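Local atomic coordinates of protein (hdlp (histone deacetylase-like protein)) (Aquifex aeolicus, PDB entry 1C3P), a protein that probably acts as a zinc-dependent deacetylase of the histone deacetylase family, and has been linked to acetoin breakdown. Residues A[123-129]-A[291-295]; A[164-170]-A[253-259]; A[169-173]-A[198-203]; A[191-196]-A[265-269]. All coordinates share one frame. Numbering follows the deposited sequence.

How the interactions relate
All four contacts lie at or beside the carboxyl ends of the parallel strands in one arginase-like alpha/beta domain. Interactions 1 and 2 are wholly buried and join neighbouring strand pairs; Leu292 of the first hydrogen-bonds to Leu253 and Leu255 of the second, so they form one continuous piece of sheet. Both bonds of interaction 1 are backbone to backbone; in interaction 2 two are, and two end on the Asp258 carboxylate. Interaction 3, buried but farther from the centre, joins two loops through ring faces and water, and shares Ala169 and His170 with interaction 2. Interaction 4, partly buried with Lys267 exposed, joins a strand end to a loop; its Gln192 bonds to Ala169.

Interaction 1 (A[123-129]-A[291-295]); sequences AFNPAGG and YLGGG
Extended residues 123-125 run parallel to 291-292, Phe124 pairing with Tyr291 and Asn125 with Leu292 at CA-CA 4.8 Å. Phe124, chi1 t, places its ring so that CD1 lies 3.9 Å from CB of Tyr291, the edge reaching the backbone of Leu292. Asn125 carries both backbone hydrogen bonds: its N donates to Tyr291 O (2.9 Å) and its O accepts from Gly293 N (2.8 Å). A type I turn from Asn125 to Gly128 ends the strand. Proline suits its second position, and Pro126 O meets Gly293 CA at 3.3 Å in a CA-H...O contact, while a water bridges Pro126 O and Gly294 O. Gly129, with positive phi, brings its CA within 3.6 Å of Gly293 O; a CB on either would clash, so these glycines let the backbones approach. Gly294 lies about 4 Å (nearest atoms) from zinc-binding Asp168. Helix 98-118 packs on Asn125, whose ND2 bonds to Thr110, helix 299-314 on Phe124 and Tyr291, and strands 4-8 and 250-254 flank the pair.

Interaction 2 (A[164-170]-A[253-259]); sequences YIDLDAH and LQLGTDP
Two acidic side chains nearly touch here: Asp168 OD1 lies 2.9 Å from Asp258 OD1, both acceptors. Together with His170 they are the zinc ligands of this protein; such close carboxylates are what a metal site gathers, and the zinc seen with these residues is absent from the model. Asp258, chi1 p, is held by two donors: Ala169 N to its OD1 (2.9 Å) and His170 ND1 to its OD2 (3.0 Å). Asp168, chi1 t, closes an Asx turn, His170 N donating to Asp168 OD2 (3.1 Å). Gly256 suits its place because a CB would strike Asp168 OD1. Upstream the segments are parallel strands, Ile165 opposite Leu253 and Asp166 opposite Gln254; Gln254 N donates to Ile165 O (2.9 Å) and Leu167 N to Gln254 O (3.1 Å). Branched apolar residues fill one face, where Leu253 CD1 is 3.8 Å from both Ile165 CG2 and Leu167 CD1. Helix 272-286 covers that face, and strands 185-192 and 290-292 flank the pair.

Interaction 3 (A[169-173]-A[198-203]); sequences AHHCD and FPFEKG
His171, with 70 Å² covered, is the most buried residue where two loop segments meet without a direct hydrogen bond. Its CA-CB bond points toward residues 198-203, and with chi1 t the ring lies against Gly203, whose CA sits 3.5 Å from the ring centroid and 15° off the normal, a CH-pi contact over the face. Gly203 has phi 111°, a conformation that glycine adopts readily, and a CB there would crowd His171 CB. Pro199 CD lies 3.9 Å from His171 CB.

Asp173, with 60 Å² covered, opens helix 173-179 immediately after the N-cap residue Cys172, itself the centre of an inverse gamma turn. Asp173 OD1 lies 3.3 Å from Pro199 CB and is hydrogen-bonded to Asn139 ND2; Asp173 CB meets the aliphatic part of Lys202, with CD at 4.0 Å. The contact thus joins the crossover that follows strand 162-166 in this alpha/beta fold to the long loop after strand 185-192, beside the zinc-binding His170.

Phe198, 53 Å² covered, precedes a cis peptide bond to Pro199. Its CB lies 4.2 Å from His170 CD2, and an aromatic residue suits the place because its ring meets His132 edge-to-face. Phe198 O lies 3.4 Å from His170 CD2, near the plane of that ring, whose ND1 bonds to Asp258. A water accepts from His171 N (2.9 Å) and donates to Phe198 O (2.8 Å).

Interaction 4 (A[191-196]-A[265-269]); sequences HQSPEY and LSKFN
Leu265 O accepts a weak hydrogen bond from Gln192 NE2 (3.5 Å). Ser266 brings its CA within 3.2 Å of Gln192 OE1; its OG closes an ST turn by accepting from Phe268 N (3.2 Å) and bonds to Asp258 O, so this loop adjoins the metal site, Asp258 being a zinc ligand. Lys267 N donates to Gln192 OE1 (2.9 Å), which also takes a water at 2.7 Å. Glutamine suits this place because its long side chain, chi1 m and chi2 t, joins three backbone groups, NE2 also donating to Ala169 O. The chain of Lys267 lies beside the Tyr196 ring, CG 3.8 Å from CE1, before its amine leads away to solvent. Phe268, chi1 m, lays the face of its ring against Gln192 CG, 3.9 Å from the centroid in a CH-pi contact; Tyr196 OH, bonded to Leu222 O, is 3.5 Å from Phe268 CE2. The contact ties the loop before helix 272-286 to the end of strand 185-192, beside edge strand 217-222.

Interaction 1 (A[123-129]-A[291-295])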
loop_
_atom_site.group_PDB
_atom_site.type_symbol
_atom_site.label_atom_id
_atom_site.label_comp_id
_atom_site.label_asym_id
_atom_site.label_seq_id
_atom_site.Cartn_x
_atom_site.Cartn_y
_atom_site.Cartn_z
ATOM N N ALA A 123 4.069 12.080 -8.137
ATOM C CA ALA A 123 3.441 10.933 -8.757
ATOM C C ALA A 123 2.815 9.967 -7.757
ATOM O O ALA A 123 3.218 9.886 -6.597
ATOM C CB ALA A 123 4.461 10.207 -9.604
ATOM N N PHE A 124 1.836 9.224 -8.239
ATOM C CA PHE A 124 1.133 8.237 -7.434
ATOM C C PHE A 124 1.028 6.942 -8.231
ATOM O O PHE A 124 0.531 6.932 -9.360
ATOM C CB PHE A 124 -0.270 8.759 -7.081
ATOM C CG PHE A 124 -1.148 7.773 -6.328
ATOM C CD1 PHE A 124 -0.617 6.927 -5.360
ATOM C CD2 PHE A 124 -2.537 7.772 -6.522
ATOM C CE1 PHE A 124 -1.454 6.099 -4.595
ATOM C CE2 PHE A 124 -3.385 6.942 -5.749
ATOM C CZ PHE A 124 -2.838 6.111 -4.791
ATOM N N ASN A 125 1.534 5.860 -7.652
ATOM C CA ASN A 125 1.427 4.552 -8.268
ATOM C C ASN A 125 0.510 3.696 -7.394
ATOM O O ASN A 125 0.964 3.053 -6.447
ATOM C CB ASN A 125 2.788 3.863 -8.374
ATOM C CG ASN A 125 2.641 2.416 -8.751
ATOM O OD1 ASN A 125 1.684 2.059 -9.439
ATOM N ND2 ASN A 125 3.589 1.561 -8.318
ATOM N N PRO A 126 -0.794 3.661 -7.706
ATOM C CA PRO A 126 -1.728 2.867 -6.910
ATOM C C PRO A 126 -1.476 1.356 -6.898
ATOM O O PRO A 126 -1.911 0.668 -5.983
ATOM C CB PRO A 126 -3.077 3.230 -7.526
ATOM C CG PRO A 126 -2.705 3.465 -8.991
ATOM C CD PRO A 126 -1.514 4.367 -8.782
ATOM N N ALA A 127 -0.782 0.846 -7.914
ATOM C CA ALA A 127 -0.499 -0.581 -7.999
ATOM C C ALA A 127 0.632 -0.986 -7.063
ATOM O O ALA A 127 0.786 -2.168 -6.750
ATOM C CB ALA A 127 -0.136 -0.970 -9.460
ATOM N N GLY A 128 1.407 -0.006 -6.610
ATOM C CA GLY A 128 2.546 -0.274 -5.742
ATOM C C GLY A 128 2.211 -0.551 -4.286
ATOM O O GLY A 128 1.052 -0.631 -3.898
ATOM N N GLY A 129 3.245 -0.695 -3.472
ATOM C CA GLY A 129 3.040 -0.970 -2.065
ATOM C C GLY A 129 2.819 -2.437 -1.721
ATOM O O GLY A 129 2.163 -2.734 -0.727
ATOM N N TYR A 291 4.421 8.493 -3.607
ATOM C CA TYR A 291 3.198 7.849 -3.130
ATOM C C TYR A 291 2.830 6.536 -3.834
ATOM O O TYR A 291 2.764 6.458 -5.068
ATOM C CB TYR A 291 2.045 8.845 -3.233
ATOM C CG TYR A 291 2.424 10.198 -2.671
ATOM C CD1 TYR A 291 2.441 11.343 -3.479
ATOM C CD2 TYR A 291 2.831 10.324 -1.348
ATOM C CE1 TYR A 291 2.864 12.581 -2.971
ATOM C CE2 TYR A 291 3.253 11.547 -0.835
ATOM C CZ TYR A 291 3.271 12.666 -1.643
ATOM O OH TYR A 291 3.695 13.865 -1.110
ATOM N N LEU A 292 2.567 5.516 -3.025
ATOM C CA LEU A 292 2.234 4.186 -3.535
ATOM C C LEU A 292 0.898 3.719 -3.000
ATOM O O LEU A 292 0.437 4.199 -1.967
ATOM C CB LEU A 292 3.303 3.174 -3.087
ATOM C CG LEU A 292 4.778 3.496 -3.341
ATOM C CD1 LEU A 292 5.652 2.346 -2.767
ATOM C CD2 LEU A 292 5.017 3.671 -4.819
ATOM N N GLY A 293 0.283 2.763 -3.701
ATOM C CA GLY A 293 -0.984 2.219 -3.248
ATOM C C GLY A 293 -0.691 1.187 -2.168
ATOM O O GLY A 293 0.326 1.268 -1.468
ATOM N N GLY A 294 -1.568 0.207 -2.029
ATOM C CA GLY A 294 -1.351 -0.814 -1.026
ATOM C C GLY A 294 -2.560 -1.709 -0.964
ATOM O O GLY A 294 -3.402 -1.662 -1.855
ATOM N N GLY A 295 -2.642 -2.516 0.094
ATOM C CA GLY A 295 -3.760 -3.421 0.271
ATOM C C GLY A 295 -5.052 -2.632 0.380
ATOM O O GLY A 295 -5.066 -1.510 0.883
HETATM O O HOH W 1 -2.337 -1.646 -4.924
#

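Interaction 2 (A[164-170]-A[253-259])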
loop_
_atom_site.group_PDB
_atom_site.type_symbol
_atom_site.label_atom_id
_atom_site.label_comp_id
_atom_site.label_asym_id
_atom_site.label_seq_id
_atom_site.Cartn_x
_atom_site.Cartn_y
_atom_site.Cartn_z
ATOM N N TYR A 164 10.526 5.260 4.823
ATOM C CA TYR A 164 9.368 4.586 4.242
ATOM C C TYR A 164 8.276 4.599 5.311
ATOM O O TYR A 164 8.509 4.208 6.458
ATOM C CB TYR A 164 9.714 3.148 3.879
ATOM C CG TYR A 164 8.530 2.367 3.364
ATOM C CD1 TYR A 164 8.004 2.576 2.084
ATOM C CD2 TYR A 164 7.930 1.417 4.175
ATOM C CE1 TYR A 164 6.893 1.821 1.643
ATOM C CE2 TYR A 164 6.853 0.684 3.757
ATOM C CZ TYR A 164 6.338 0.877 2.505
ATOM O OH TYR A 164 5.275 0.070 2.152
ATOM N N ILE A 165 7.083 5.066 4.949
ATOM C CA ILE A 165 5.970 5.129 5.891
ATOM C C ILE A 165 4.854 4.260 5.312
ATOM O O ILE A 165 4.451 4.441 4.162
ATOM C CB ILE A 165 5.460 6.566 6.062
ATOM C CG1 ILE A 165 6.597 7.466 6.560
ATOM C CG2 ILE A 165 4.267 6.580 7.005
ATOM C CD1 ILE A 165 6.287 8.969 6.454
ATOM N N ASP A 166 4.359 3.333 6.119
ATOM C CA ASP A 166 3.349 2.382 5.673
ATOM C C ASP A 166 2.036 2.533 6.446
ATOM O O ASP A 166 1.922 2.145 7.614
ATOM C CB ASP A 166 3.944 0.960 5.821
ATOM C CG ASP A 166 3.094 -0.115 5.161
ATOM O OD1 ASP A 166 1.951 -0.318 5.615
ATOM O OD2 ASP A 166 3.579 -0.754 4.188
ATOM N N LEU A 167 1.024 3.094 5.793
ATOM C CA LEU A 167 -0.259 3.302 6.459
ATOM C C LEU A 167 -1.290 2.202 6.251
ATOM O O LEU A 167 -2.429 2.313 6.713
ATOM C CB LEU A 167 -0.849 4.658 6.042
ATOM C CG LEU A 167 0.068 5.831 6.423
ATOM C CD1 LEU A 167 -0.646 7.140 6.123
ATOM C CD2 LEU A 167 0.433 5.772 7.915
ATOM N N ASP A 168 -0.884 1.153 5.544
ATOM C CA ASP A 168 -1.742 -0.008 5.300
ATOM C C ASP A 168 -2.070 -0.597 6.676
ATOM O O ASP A 168 -1.243 -0.528 7.577
ATOM C CB ASP A 168 -0.965 -1.047 4.493
ATOM C CG ASP A 168 -1.835 -2.169 3.986
ATOM O OD1 ASP A 168 -2.630 -1.918 3.060
ATOM O OD2 ASP A 168 -1.736 -3.297 4.514
ATOM N N ALA A 169 -3.254 -1.201 6.813
ATOM C CA ALA A 169 -3.706 -1.797 8.078
ATOM C C ALA A 169 -2.940 -3.065 8.469
ATOM O O ALA A 169 -3.211 -3.658 9.512
ATOM C CB ALA A 169 -5.232 -2.095 8.013
ATOM N N HIS A 170 -2.002 -3.489 7.622
ATOM C CA HIS A 170 -1.188 -4.662 7.931
ATOM C C HIS A 170 0.278 -4.255 7.892
ATOM O O HIS A 170 0.668 -3.381 7.117
ATOM C CB HIS A 170 -1.417 -5.802 6.924
ATOM C CG HIS A 170 -2.814 -6.333 6.912
ATOM N ND1 HIS A 170 -3.840 -5.728 6.218
ATOM C CD2 HIS A 170 -3.359 -7.403 7.538
ATOM C CE1 HIS A 170 -4.957 -6.405 6.416
ATOM N NE2 HIS A 170 -4.694 -7.425 7.214
ATOM N N LEU A 253 5.592 6.756 0.777
ATOM C CA LEU A 253 4.409 6.550 1.614
ATOM C C LEU A 253 3.481 5.565 0.927
ATOM O O LEU A 253 3.158 5.745 -0.246
ATOM C CB LEU A 253 3.690 7.901 1.782
ATOM C CG LEU A 253 2.283 7.975 2.363
ATOM C CD1 LEU A 253 2.331 7.525 3.818
ATOM C CD2 LEU A 253 1.761 9.428 2.275
ATOM N N GLN A 254 3.047 4.532 1.646
ATOM C CA GLN A 254 2.151 3.543 1.053
ATOM C C GLN A 254 0.785 3.795 1.669
ATOM O O GLN A 254 0.626 3.994 2.889
ATOM C CB GLN A 254 2.683 2.103 1.279
ATOM C CG GLN A 254 2.129 1.337 2.451
ATOM C CD GLN A 254 1.034 0.350 2.057
ATOM O OE1 GLN A 254 1.292 -0.703 1.439
ATOM N NE2 GLN A 254 -0.198 0.683 2.413
ATOM N N LEU A 255 -0.213 3.794 0.795
ATOM C CA LEU A 255 -1.569 4.142 1.163
ATOM C C LEU A 255 -2.641 3.106 0.921
ATOM O O LEU A 255 -3.623 3.396 0.228
ATOM C CB LEU A 255 -1.916 5.426 0.394
ATOM C CG LEU A 255 -0.905 6.537 0.674
ATOM C CD1 LEU A 255 -0.928 7.585 -0.418
ATOM C CD2 LEU A 255 -1.214 7.134 2.040
ATOM N N GLY A 256 -2.481 1.909 1.482
ATOM C CA GLY A 256 -3.513 0.897 1.302
ATOM C C GLY A 256 -4.820 1.396 1.903
ATOM O O GLY A 256 -4.808 2.141 2.886
ATOM N N THR A 257 -5.948 0.985 1.324
ATOM C CA THR A 257 -7.247 1.426 1.823
ATOM C C THR A 257 -7.883 0.437 2.787
ATOM O O THR A 257 -9.005 0.646 3.240
ATOM C CB THR A 257 -8.245 1.702 0.660
ATOM O OG1 THR A 257 -8.470 0.502 -0.085
ATOM C CG2 THR A 257 -7.680 2.774 -0.273
ATOM N N ASP A 258 -7.170 -0.633 3.129
ATOM C CA ASP A 258 -7.752 -1.581 4.059
ATOM C C ASP A 258 -8.077 -1.062 5.461
ATOM O O ASP A 258 -8.761 -1.745 6.213
ATOM C CB ASP A 258 -6.946 -2.890 4.127
ATOM C CG ASP A 258 -5.468 -2.678 4.349
ATOM O OD1 ASP A 258 -5.054 -1.534 4.623
ATOM O OD2 ASP A 258 -4.721 -3.681 4.250
ATOM N N PRO A 259 -7.539 0.101 5.874
ATOM C CA PRO A 259 -7.908 0.570 7.215
ATOM C C PRO A 259 -9.372 1.051 7.340
ATOM O O PRO A 259 -9.873 1.249 8.444
ATOM C CB PRO A 259 -6.897 1.697 7.474
ATOM C CG PRO A 259 -6.624 2.214 6.084
ATOM C CD PRO A 259 -6.438 0.926 5.336
#

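Interaction 3 (A[169-173]-A[198-203])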
loop_
_atom_site.group_PDB
_atom_site.type_symbol
_atom_site.label_atom_id
_atom_site.label_comp_id
_atom_site.label_asym_id
_atom_site.label_seq_id
_atom_site.Cartn_x
_atom_site.Cartn_y
_atom_site.Cartn_z
ATOM N N ALA A 169 -3.254 -1.201 6.813
ATOM C CA ALA A 169 -3.706 -1.797 8.078
ATOM C C ALA A 169 -2.940 -3.065 8.469
ATOM O O ALA A 169 -3.211 -3.658 9.512
ATOM C CB ALA A 169 -5.232 -2.095 8.013
ATOM N N HIS A 170 -2.002 -3.489 7.622
ATOM C CA HIS A 170 -1.188 -4.662 7.931
ATOM C C HIS A 170 0.278 -4.255 7.892
ATOM O O HIS A 170 0.668 -3.381 7.117
ATOM C CB HIS A 170 -1.417 -5.802 6.924
ATOM C CG HIS A 170 -2.814 -6.333 6.912
ATOM N ND1 HIS A 170 -3.840 -5.728 6.218
ATOM C CD2 HIS A 170 -3.359 -7.403 7.538
ATOM C CE1 HIS A 170 -4.957 -6.405 6.416
ATOM N NE2 HIS A 170 -4.694 -7.425 7.214
ATOM N N HIS A 171 1.089 -4.904 8.724
ATOM C CA HIS A 171 2.522 -4.629 8.821
ATOM C C HIS A 171 3.317 -4.984 7.556
ATOM O O HIS A 171 3.107 -6.036 6.951
ATOM C CB HIS A 171 3.065 -5.394 10.041
ATOM C CG HIS A 171 4.558 -5.422 10.157
ATOM N ND1 HIS A 171 5.327 -4.287 10.296
ATOM C CD2 HIS A 171 5.424 -6.466 10.190
ATOM C CE1 HIS A 171 6.599 -4.630 10.403
ATOM N NE2 HIS A 171 6.683 -5.948 10.343
ATOM N N CYS A 172 4.220 -4.092 7.155
ATOM C CA CYS A 172 5.085 -4.309 5.992
ATOM C C CYS A 172 6.246 -5.214 6.425
ATOM O O CYS A 172 7.405 -4.795 6.442
ATOM C CB CYS A 172 5.637 -2.962 5.486
ATOM S SG CYS A 172 6.275 -1.861 6.786
ATOM N N ASP A 173 5.944 -6.467 6.747
ATOM C CA ASP A 173 6.991 -7.361 7.218
ATOM C C ASP A 173 8.115 -7.576 6.211
ATOM O O ASP A 173 9.283 -7.688 6.592
ATOM C CB ASP A 173 6.402 -8.704 7.689
ATOM C CG ASP A 173 5.536 -9.389 6.649
ATOM O OD1 ASP A 173 5.134 -10.548 6.909
ATOM O OD2 ASP A 173 5.243 -8.794 5.589
ATOM N N PHE A 198 -2.721 -10.748 10.519
ATOM C CA PHE A 198 -1.588 -11.115 9.683
ATOM C C PHE A 198 -0.648 -9.923 9.745
ATOM O O PHE A 198 -1.097 -8.785 9.732
ATOM C CB PHE A 198 -2.046 -11.311 8.229
ATOM C CG PHE A 198 -0.944 -11.748 7.293
ATOM C CD1 PHE A 198 -0.645 -13.101 7.134
ATOM C CD2 PHE A 198 -0.175 -10.803 6.604
ATOM C CE1 PHE A 198 0.400 -13.514 6.306
ATOM C CE2 PHE A 198 0.877 -11.203 5.772
ATOM C CZ PHE A 198 1.165 -12.573 5.623
ATOM N N PRO A 199 0.669 -10.161 9.717
ATOM C CA PRO A 199 1.346 -11.463 9.621
ATOM C C PRO A 199 1.456 -12.323 10.885
ATOM O O PRO A 199 2.036 -13.413 10.831
ATOM C CB PRO A 199 2.712 -11.076 9.070
ATOM C CG PRO A 199 2.984 -9.831 9.847
ATOM C CD PRO A 199 1.659 -9.069 9.699
ATOM N N PHE A 200 0.924 -11.829 12.003
ATOM C CA PHE A 200 0.954 -12.550 13.291
ATOM C C PHE A 200 2.350 -12.789 13.875
ATOM O O PHE A 200 2.542 -12.737 15.088
ATOM C CB PHE A 200 0.281 -13.919 13.175
ATOM C CG PHE A 200 -1.120 -13.882 12.664
ATOM C CD1 PHE A 200 -1.398 -14.216 11.341
ATOM C CD2 PHE A 200 -2.179 -13.567 13.512
ATOM C CE1 PHE A 200 -2.713 -14.243 10.872
ATOM C CE2 PHE A 200 -3.502 -13.589 13.050
ATOM C CZ PHE A 200 -3.772 -13.928 11.732
ATOM N N GLU A 201 3.312 -13.075 13.001
ATOM C CA GLU A 201 4.699 -13.368 13.383
ATOM C C GLU A 201 5.622 -12.162 13.560
ATOM O O GLU A 201 6.676 -12.271 14.180
ATOM C CB GLU A 201 5.327 -14.284 12.324
ATOM C CG GLU A 201 4.706 -15.661 12.223
ATOM C CD GLU A 201 5.205 -16.427 11.009
ATOM O OE1 GLU A 201 6.438 -16.602 10.859
ATOM O OE2 GLU A 201 4.357 -16.859 10.204
ATOM N N LYS A 202 5.234 -11.022 12.998
ATOM C CA LYS A 202 6.048 -9.803 13.048
ATOM C C LYS A 202 5.127 -8.601 13.136
ATOM O O LYS A 202 3.929 -8.732 12.922
ATOM C CB LYS A 202 6.901 -9.709 11.777
ATOM C CG LYS A 202 7.883 -10.856 11.646
ATOM C CD LYS A 202 7.853 -11.434 10.252
ATOM C CE LYS A 202 8.622 -12.745 10.179
ATOM N NZ LYS A 202 8.478 -13.415 8.857
ATOM N N GLY A 203 5.679 -7.430 13.443
ATOM C CA GLY A 203 4.835 -6.255 13.565
ATOM C C GLY A 203 4.724 -5.731 14.990
ATOM O O GLY A 203 4.036 -4.741 15.244
HETATM O O HOH W 2 -0.474 -6.295 10.766
#

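Interaction 4 (A[191-196]-A[265-269])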
loop_
_atom_site.group_PDB
_atom_site.type_symbol
_atom_site.label_atom_id
_atom_site.label_comp_id
_atom_site.label_asym_id
_atom_site.label_seq_id
_atom_site.Cartn_x
_atom_site.Cartn_y
_atom_site.Cartn_z
ATOM N N HIS A 191 -0.238 -0.318 11.980
ATOM C CA HIS A 191 -0.974 -1.475 11.491
ATOM C C HIS A 191 -1.721 -2.186 12.610
ATOM O O HIS A 191 -1.514 -1.884 13.788
ATOM C CB HIS A 191 0.019 -2.424 10.812
ATOM C CG HIS A 191 1.268 -2.647 11.618
ATOM N ND1 HIS A 191 1.319 -3.470 12.725
ATOM C CD2 HIS A 191 2.498 -2.095 11.506
ATOM C CE1 HIS A 191 2.529 -3.418 13.258
ATOM N NE2 HIS A 191 3.264 -2.591 12.535
ATOM N N GLN A 192 -2.629 -3.090 12.235
ATOM C CA GLN A 192 -3.378 -3.872 13.230
ATOM C C GLN A 192 -2.327 -4.682 13.957
ATOM O O GLN A 192 -1.391 -5.180 13.331
ATOM C CB GLN A 192 -4.338 -4.856 12.564
ATOM C CG GLN A 192 -5.394 -4.240 11.689
ATOM C CD GLN A 192 -6.077 -5.295 10.849
ATOM O OE1 GLN A 192 -7.050 -5.941 11.282
ATOM N NE2 GLN A 192 -5.535 -5.524 9.655
ATOM N N SER A 193 -2.466 -4.829 15.267
ATOM C CA SER A 193 -1.485 -5.615 15.998
ATOM C C SER A 193 -1.412 -7.078 15.507
ATOM O O SER A 193 -2.427 -7.698 15.219
ATOM C CB SER A 193 -1.808 -5.616 17.500
ATOM O OG SER A 193 -0.915 -6.490 18.183
ATOM N N PRO A 194 -0.198 -7.635 15.431
ATOM C CA PRO A 194 0.047 -9.017 14.994
ATOM C C PRO A 194 -0.532 -9.961 16.051
ATOM O O PRO A 194 -0.618 -11.175 15.835
ATOM C CB PRO A 194 1.583 -9.110 14.947
ATOM C CG PRO A 194 2.056 -7.672 15.006
ATOM C CD PRO A 194 1.061 -7.018 15.888
ATOM N N GLU A 195 -0.903 -9.421 17.211
ATOM C CA GLU A 195 -1.503 -10.284 18.232
ATOM C C GLU A 195 -2.844 -10.785 17.677
ATOM O O GLU A 195 -3.337 -11.832 18.097
ATOM C CB GLU A 195 -1.707 -9.545 19.568
ATOM C CG GLU A 195 -2.966 -8.696 19.681
ATOM C CD GLU A 195 -4.201 -9.455 20.181
ATOM O OE1 GLU A 195 -5.292 -8.857 20.130
ATOM O OE2 GLU A 195 -4.106 -10.623 20.637
ATOM N N TYR A 196 -3.436 -10.054 16.725
ATOM C CA TYR A 196 -4.695 -10.521 16.150
ATOM C C TYR A 196 -4.789 -10.509 14.630
ATOM O O TYR A 196 -5.762 -11.025 14.072
ATOM C CB TYR A 196 -5.892 -9.761 16.736
ATOM C CG TYR A 196 -6.004 -8.312 16.322
ATOM C CD1 TYR A 196 -6.617 -7.954 15.120
ATOM C CD2 TYR A 196 -5.473 -7.301 17.125
ATOM C CE1 TYR A 196 -6.697 -6.627 14.725
ATOM C CE2 TYR A 196 -5.545 -5.958 16.740
ATOM C CZ TYR A 196 -6.154 -5.628 15.543
ATOM O OH TYR A 196 -6.202 -4.310 15.153
ATOM N N LEU A 265 -10.987 -6.900 5.750
ATOM C CA LEU A 265 -9.681 -7.449 6.057
ATOM C C LEU A 265 -8.964 -6.708 7.179
ATOM O O LEU A 265 -7.832 -7.043 7.514
ATOM C CB LEU A 265 -8.803 -7.547 4.809
ATOM C CG LEU A 265 -9.212 -8.749 3.951
ATOM C CD1 LEU A 265 -8.202 -8.970 2.836
ATOM C CD2 LEU A 265 -9.264 -9.992 4.826
ATOM N N SER A 266 -9.616 -5.696 7.752
ATOM C CA SER A 266 -9.022 -5.000 8.896
ATOM C C SER A 266 -10.093 -4.807 9.952
ATOM O O SER A 266 -11.282 -4.694 9.643
ATOM C CB SER A 266 -8.473 -3.607 8.539
ATOM O OG SER A 266 -9.499 -2.623 8.585
ATOM N N LYS A 267 -9.667 -4.768 11.207
ATOM C CA LYS A 267 -10.604 -4.525 12.286
ATOM C C LYS A 267 -10.622 -3.022 12.587
ATOM O O LYS A 267 -11.141 -2.596 13.612
ATOM C CB LYS A 267 -10.197 -5.313 13.531
ATOM C CG LYS A 267 -10.176 -6.808 13.294
ATOM C CD LYS A 267 -11.501 -7.305 12.774
ATOM C CE LYS A 267 -11.443 -8.803 12.532
ATOM N NZ LYS A 267 -12.683 -9.288 11.892
ATOM N N PHE A 268 -10.041 -2.229 11.687
ATOM C CA PHE A 268 -10.027 -0.768 11.827
ATOM C C PHE A 268 -11.337 -0.259 11.217
ATOM O O PHE A 268 -11.825 -0.811 10.235
ATOM C CB PHE A 268 -8.852 -0.146 11.055
ATOM C CG PHE A 268 -7.494 -0.352 11.687
ATOM C CD1 PHE A 268 -6.351 0.183 11.071
ATOM C CD2 PHE A 268 -7.343 -1.043 12.890
ATOM C CE1 PHE A 268 -5.085 0.039 11.642
ATOM C CE2 PHE A 268 -6.066 -1.192 13.477
ATOM C CZ PHE A 268 -4.947 -0.654 12.857
ATOM N N ASN A 269 -11.907 0.786 11.800
ATOM C CA ASN A 269 -13.162 1.341 11.295
ATOM C C ASN A 269 -13.004 2.807 10.927
ATOM O O ASN A 269 -13.767 3.656 11.383
ATOM C CB ASN A 269 -14.273 1.225 12.345
ATOM C CG ASN A 269 -14.519 -0.202 12.779
ATOM O OD1 ASN A 269 -14.547 -1.118 11.955
ATOM N ND2 ASN A 269 -14.728 -0.399 14.077
HETATM O O HOH W 3 -7.738 -8.438 10.631
#